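Local coordinates for protein (S)-ureidoglycine--glyoxylate transaminase (PDB 3ISL) that transfers the amino group of (S)-ureidoglycine to glyoxylate with the help of pyridoxal 5'-phosphate, giving oxalurate and glycine in purine catabolism, at residues 66-71 with 267-272; 204-209 with 271-276. All coordinates share one frame; numbering follows the deposited sequence.

Interaction 1. Residues 66-71 with 267-272; sequences PIDGTS and TEATTM. With PLP (pyridoxal-5'-phosphate), chain C; PLP (pyridoxal-5'-phosphate), chain D.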
# COMPACT_ATOMS: atom_id res chain seq x y z
N PRO A 66 -10.25 5.30 -0.75
CA PRO A 66 -8.81 5.25 -0.48
C PRO A 66 -7.99 4.74 -1.69
O PRO A 66 -8.48 4.02 -2.51
CB PRO A 66 -8.70 4.23 0.66
CG PRO A 66 -9.86 3.39 0.51
CD PRO A 66 -10.97 4.16 -0.17
N ILE A 67 -6.73 5.10 -1.76
CA ILE A 67 -5.86 4.41 -2.69
C ILE A 67 -4.85 3.60 -1.84
O ILE A 67 -4.60 3.93 -0.65
CB ILE A 67 -5.14 5.37 -3.75
CG1 ILE A 67 -4.10 6.21 -3.08
CG2 ILE A 67 -6.06 6.28 -4.59
CD1 ILE A 67 -2.67 5.69 -3.45
N ASP A 68 -4.25 2.59 -2.44
CA ASP A 68 -3.52 1.62 -1.65
C ASP A 68 -2.10 2.12 -1.78
O ASP A 68 -1.51 2.08 -2.86
CB ASP A 68 -3.72 0.21 -2.26
CG ASP A 68 -5.12 -0.34 -2.03
OD1 ASP A 68 -5.42 -1.46 -2.53
OD2 ASP A 68 -5.93 0.39 -1.39
N GLY A 69 -1.54 2.66 -0.73
CA GLY A 69 -0.21 3.24 -0.86
C GLY A 69 -0.15 4.05 0.38
O GLY A 69 -1.20 4.32 0.99
N THR A 70 1.05 4.45 0.77
CA THR A 70 1.13 5.43 1.84
C THR A 70 0.49 6.77 1.39
O THR A 70 0.03 6.94 0.21
CB THR A 70 2.58 5.52 2.50
OG1 THR A 70 3.39 6.55 1.90
CG2 THR A 70 3.30 4.17 2.40
N SER A 71 0.41 7.70 2.34
CA SER A 71 -0.24 8.96 2.10
C SER A 71 0.30 9.63 0.84
O SER A 71 -0.44 10.21 0.05
CB SER A 71 0.01 9.85 3.27
OG SER A 71 -0.18 9.13 4.45
N THR A 267 -5.93 -5.49 -6.87
CA THR A 267 -6.51 -6.18 -5.71
C THR A 267 -6.49 -5.21 -4.56
O THR A 267 -5.43 -4.95 -3.95
CB THR A 267 -5.73 -7.52 -5.38
OG1 THR A 267 -5.77 -8.38 -6.53
CG2 THR A 267 -6.28 -8.28 -4.11
N GLU A 268 -7.66 -4.65 -4.27
CA GLU A 268 -7.78 -3.85 -3.07
C GLU A 268 -7.13 -4.58 -1.83
O GLU A 268 -7.13 -5.83 -1.78
CB GLU A 268 -9.26 -3.48 -2.81
CG GLU A 268 -9.44 -2.37 -1.74
CD GLU A 268 -8.65 -1.10 -2.07
OE1 GLU A 268 -8.37 -0.25 -1.13
OE2 GLU A 268 -8.30 -0.96 -3.27
N ALA A 269 -6.56 -3.82 -0.90
CA ALA A 269 -5.92 -4.38 0.25
C ALA A 269 -7.00 -4.65 1.29
O ALA A 269 -7.49 -3.69 1.97
CB ALA A 269 -4.91 -3.43 0.81
N THR A 270 -7.35 -5.92 1.42
CA THR A 270 -8.49 -6.37 2.23
C THR A 270 -8.47 -5.97 3.66
O THR A 270 -9.39 -5.28 4.11
CB THR A 270 -8.69 -7.87 2.19
OG1 THR A 270 -8.52 -8.32 0.83
CG2 THR A 270 -10.20 -8.24 2.82
N THR A 271 -7.40 -6.32 4.36
CA THR A 271 -7.28 -6.08 5.76
C THR A 271 -7.12 -4.57 6.04
O THR A 271 -7.64 -4.08 7.05
CB THR A 271 -6.11 -6.87 6.37
OG1 THR A 271 -6.40 -8.26 6.27
CG2 THR A 271 -5.89 -6.45 7.85
N MET A 272 -6.41 -3.84 5.18
CA MET A 272 -6.21 -2.40 5.40
C MET A 272 -7.53 -1.63 5.24
O MET A 272 -7.73 -0.63 5.88
CB MET A 272 -5.14 -1.80 4.45
CG MET A 272 -3.70 -2.14 4.91
SD MET A 272 -3.33 -1.64 6.64
CE MET A 272 -3.76 0.13 6.67
N1 PLP C . 2.40 14.73 4.14
C2 PLP C . 2.42 15.29 5.49
C2A PLP C . 1.99 16.59 5.84
C3 PLP C . 2.91 14.57 6.59
O3 PLP C . 2.93 15.09 7.85
C4 PLP C . 3.38 13.28 6.47
C4A PLP C . 3.89 12.51 7.74
C5 PLP C . 3.36 12.69 5.20
C6 PLP C . 2.90 13.38 4.04
C5A PLP C . 3.92 11.32 5.11
O4P PLP C . 3.03 10.48 4.54
P PLP C . 3.57 8.99 4.50
O1P PLP C . 4.84 8.81 5.31
O2P PLP C . 3.67 8.76 2.85
O3P PLP C . 2.34 7.97 5.02
N1 PLP D . 0.78 -10.64 -12.16
C2 PLP D . 0.04 -11.84 -12.00
C2A PLP D . 0.39 -13.02 -12.69
C3 PLP D . -1.08 -11.83 -11.18
O3 PLP D . -1.85 -12.96 -11.00
C4 PLP D . -1.46 -10.68 -10.48
C4A PLP D . -2.74 -10.95 -9.60
C5 PLP D . -0.70 -9.48 -10.63
C6 PLP D . 0.43 -9.46 -11.48
C5A PLP D . -0.94 -8.12 -9.96
O4P PLP D . -1.74 -8.27 -8.83
P PLP D . -2.26 -7.01 -7.81
O1P PLP D . -1.69 -5.65 -8.19
O2P PLP D . -1.83 -7.38 -6.29
O3P PLP D . -3.89 -7.12 -7.82
O HOH W 1 -7.98 1.93 -4.21
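Asp68 turns CG anti to its carbonyl carbon, beside the backbone N (chi1 -72°), while Glu268 sets CG anti to its own N and then bends at chi2 (55°), and the two carboxylates meet. Both belong to the PLP-binding fold of class-V aminotransferases: Asp68 comes from the segment on strand 63-68, and Glu268 lies just ahead of helix 270-286. Their planes stand 51° apart, and Asp68 OD2 approaches Glu268 OE1 to 2.5 Å, a separation that suggests one of these buried acids is protonated. Pro66 CG lies 4.3 Å from Glu268 OE1. Asp68 OD1 takes a weak hydrogen bond from Ala269 N (3.1 Å) at the N-cap position of the helix, where the small methyl of alanine is consistent with the close approach of the acid. A water donates to Pro66 O (2.7 Å) and to Glu268 OE2 (3.1 Å), tying the strand backbone to the glutamate. An alanine in place of Glu268 would probably leave Asp68 OD2 without its close neighbour, deprive the water of one acceptor and open a gap beside Pro66. Each segment also reaches a cofactor phosphate. Ser71, at the start of helix 71-82, donates from OG to O3P of the chain C PLP (2.8 Å). Thr267 serves the other active site of the dimer, where the chain D phosphate oxygen O3P accepts from both Thr267 N (2.8 Å) and Thr267 OG1 (2.6 Å).

Interaction 2. Residues 204-209 with 271-276; sequences SGMAPI and TMLYAL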
# COMPACT_ATOMS: atom_id res chain seq x y z
N SER A 204 -0.51 2.55 8.94
CA SER A 204 -0.08 3.34 7.76
C SER A 204 -0.15 2.41 6.59
O SER A 204 -0.13 1.19 6.79
CB SER A 204 1.33 3.84 7.96
OG SER A 204 1.94 2.86 8.80
N GLY A 205 -0.17 2.97 5.39
CA GLY A 205 -0.34 2.16 4.19
C GLY A 205 -1.67 2.27 3.46
O GLY A 205 -1.98 1.44 2.59
N MET A 206 -2.44 3.33 3.75
CA MET A 206 -3.51 3.69 2.80
C MET A 206 -3.69 5.17 2.85
O MET A 206 -3.28 5.80 3.84
CB MET A 206 -4.83 2.95 3.07
CG MET A 206 -5.21 1.83 2.02
SD MET A 206 -6.80 1.38 2.68
CE MET A 206 -7.63 0.38 1.44
N ALA A 207 -4.24 5.72 1.75
CA ALA A 207 -4.36 7.14 1.59
C ALA A 207 -5.79 7.50 1.09
O ALA A 207 -6.09 7.36 -0.08
CB ALA A 207 -3.30 7.65 0.61
N PRO A 208 -6.67 7.91 1.98
CA PRO A 208 -8.03 8.37 1.61
C PRO A 208 -7.95 9.68 0.82
O PRO A 208 -7.24 10.62 1.24
CB PRO A 208 -8.72 8.68 2.97
CG PRO A 208 -7.85 8.12 4.01
CD PRO A 208 -6.43 7.94 3.43
N ILE A 209 -8.68 9.73 -0.27
CA ILE A 209 -8.68 10.92 -1.13
C ILE A 209 -10.08 11.33 -1.37
O ILE A 209 -10.98 10.50 -1.31
CB ILE A 209 -7.95 10.73 -2.49
CG1 ILE A 209 -8.65 9.70 -3.36
CG2 ILE A 209 -6.50 10.31 -2.29
CD1 ILE A 209 -8.00 9.53 -4.80
N THR A 271 -7.40 -6.32 4.36
CA THR A 271 -7.28 -6.08 5.76
C THR A 271 -7.12 -4.57 6.04
O THR A 271 -7.64 -4.08 7.05
CB THR A 271 -6.11 -6.87 6.37
OG1 THR A 271 -6.40 -8.26 6.27
CG2 THR A 271 -5.89 -6.45 7.85
N MET A 272 -6.41 -3.84 5.18
CA MET A 272 -6.21 -2.40 5.40
C MET A 272 -7.53 -1.63 5.24
O MET A 272 -7.73 -0.63 5.88
CB MET A 272 -5.14 -1.80 4.45
CG MET A 272 -3.70 -2.14 4.91
SD MET A 272 -3.33 -1.64 6.64
CE MET A 272 -3.76 0.13 6.67
N LEU A 273 -8.39 -2.14 4.38
CA LEU A 273 -9.76 -1.61 4.23
C LEU A 273 -10.64 -1.87 5.44
O LEU A 273 -11.36 -0.97 5.87
CB LEU A 273 -10.45 -2.20 2.96
CG LEU A 273 -11.82 -1.52 2.70
CD1 LEU A 273 -11.64 -0.06 2.44
CD2 LEU A 273 -12.65 -2.14 1.58
N TYR A 274 -10.57 -3.09 6.03
CA TYR A 274 -11.23 -3.37 7.29
C TYR A 274 -10.83 -2.29 8.30
O TYR A 274 -11.71 -1.71 9.02
CB TYR A 274 -10.82 -4.76 7.89
CG TYR A 274 -11.35 -6.02 7.19
CD1 TYR A 274 -12.38 -5.95 6.24
CD2 TYR A 274 -10.83 -7.28 7.53
CE1 TYR A 274 -12.88 -7.13 5.64
CE2 TYR A 274 -11.28 -8.42 6.94
CZ TYR A 274 -12.32 -8.36 5.99
OH TYR A 274 -12.76 -9.56 5.37
N ALA A 275 -9.51 -2.08 8.39
CA ALA A 275 -8.93 -1.18 9.37
C ALA A 275 -9.37 0.27 9.13
O ALA A 275 -9.77 0.93 10.04
CB ALA A 275 -7.40 -1.34 9.45
N LEU A 276 -9.38 0.72 7.89
CA LEU A 276 -9.84 2.06 7.56
C LEU A 276 -11.34 2.25 7.91
O LEU A 276 -11.73 3.24 8.56
CB LEU A 276 -9.61 2.33 6.04
CG LEU A 276 -10.03 3.71 5.58
CD1 LEU A 276 -9.27 4.89 6.39
CD2 LEU A 276 -9.80 3.84 4.11
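Met206 reaches from strand 206-209 to the flank of helix 271-276, touching Met272, Leu276 and finally Leu273. Its CB points at the helix. Next along the chain, Met206 CG lies 4.4 Å from Met272 CB. With SD anti to CA (chi2 -176°), the chain runs on extended, and Met206 SD settles by Met272 O (3.9 Å), Met272 CB (4.0 Å) and Leu276 CD2 (4.1 Å). The tip, Met206 CE, ends beside the backbone of the next helical residue, 3.9 Å from Leu273 N. With the axes of the two short segments 10.2 Å apart, a long, unbranched side chain suits the place, since it carries SD and CE to the helix. Met272 slides past Met206 in the opposite direction; bent at both chi2 and chi3, it brings Met272 CE within 3.8 Å of Ser204 O. Gly205 adjoins that methyl, and its backbone angles would press any CB against the carbonyl of Ser204. Two residues beyond Met206, Pro208 offers the rim of its ring, CG meeting Leu276 CD1 at 4.3 Å. Ser204 OG hydrogen-bonds to Glu268 O of the second subunit. A helix packed on the sheet, segment 271-276 running at 54° to strand 206-209 with apolar side chains between them and Ser204 near a bound PLP, belongs to the alpha/beta large domain of fold-type I PLP enzymes.

In the fold
Interactions 1 and 2 have centres about 5 Å apart and meet at helix 270-286, sharing Thr271 and Met272. Along the chain the order is 66-71, then 204-209, then 267-276, so the last segment returns to lie over two earlier strands. Those strands, 63-68 and 206-211, are antiparallel neighbours at one end of the seven-stranded sheet, joined by a probable hydrogen bond from Ile67 N to Ala207 O (2.9 Å). Interaction 1 is polar and seats the start of the helix; interaction 2 is apolar and follows its first turns. Both touch the second subunit, and the segments of interaction 1 bind phosphates of different PLP molecules, so this region lies between the dimer's two cofactor sites.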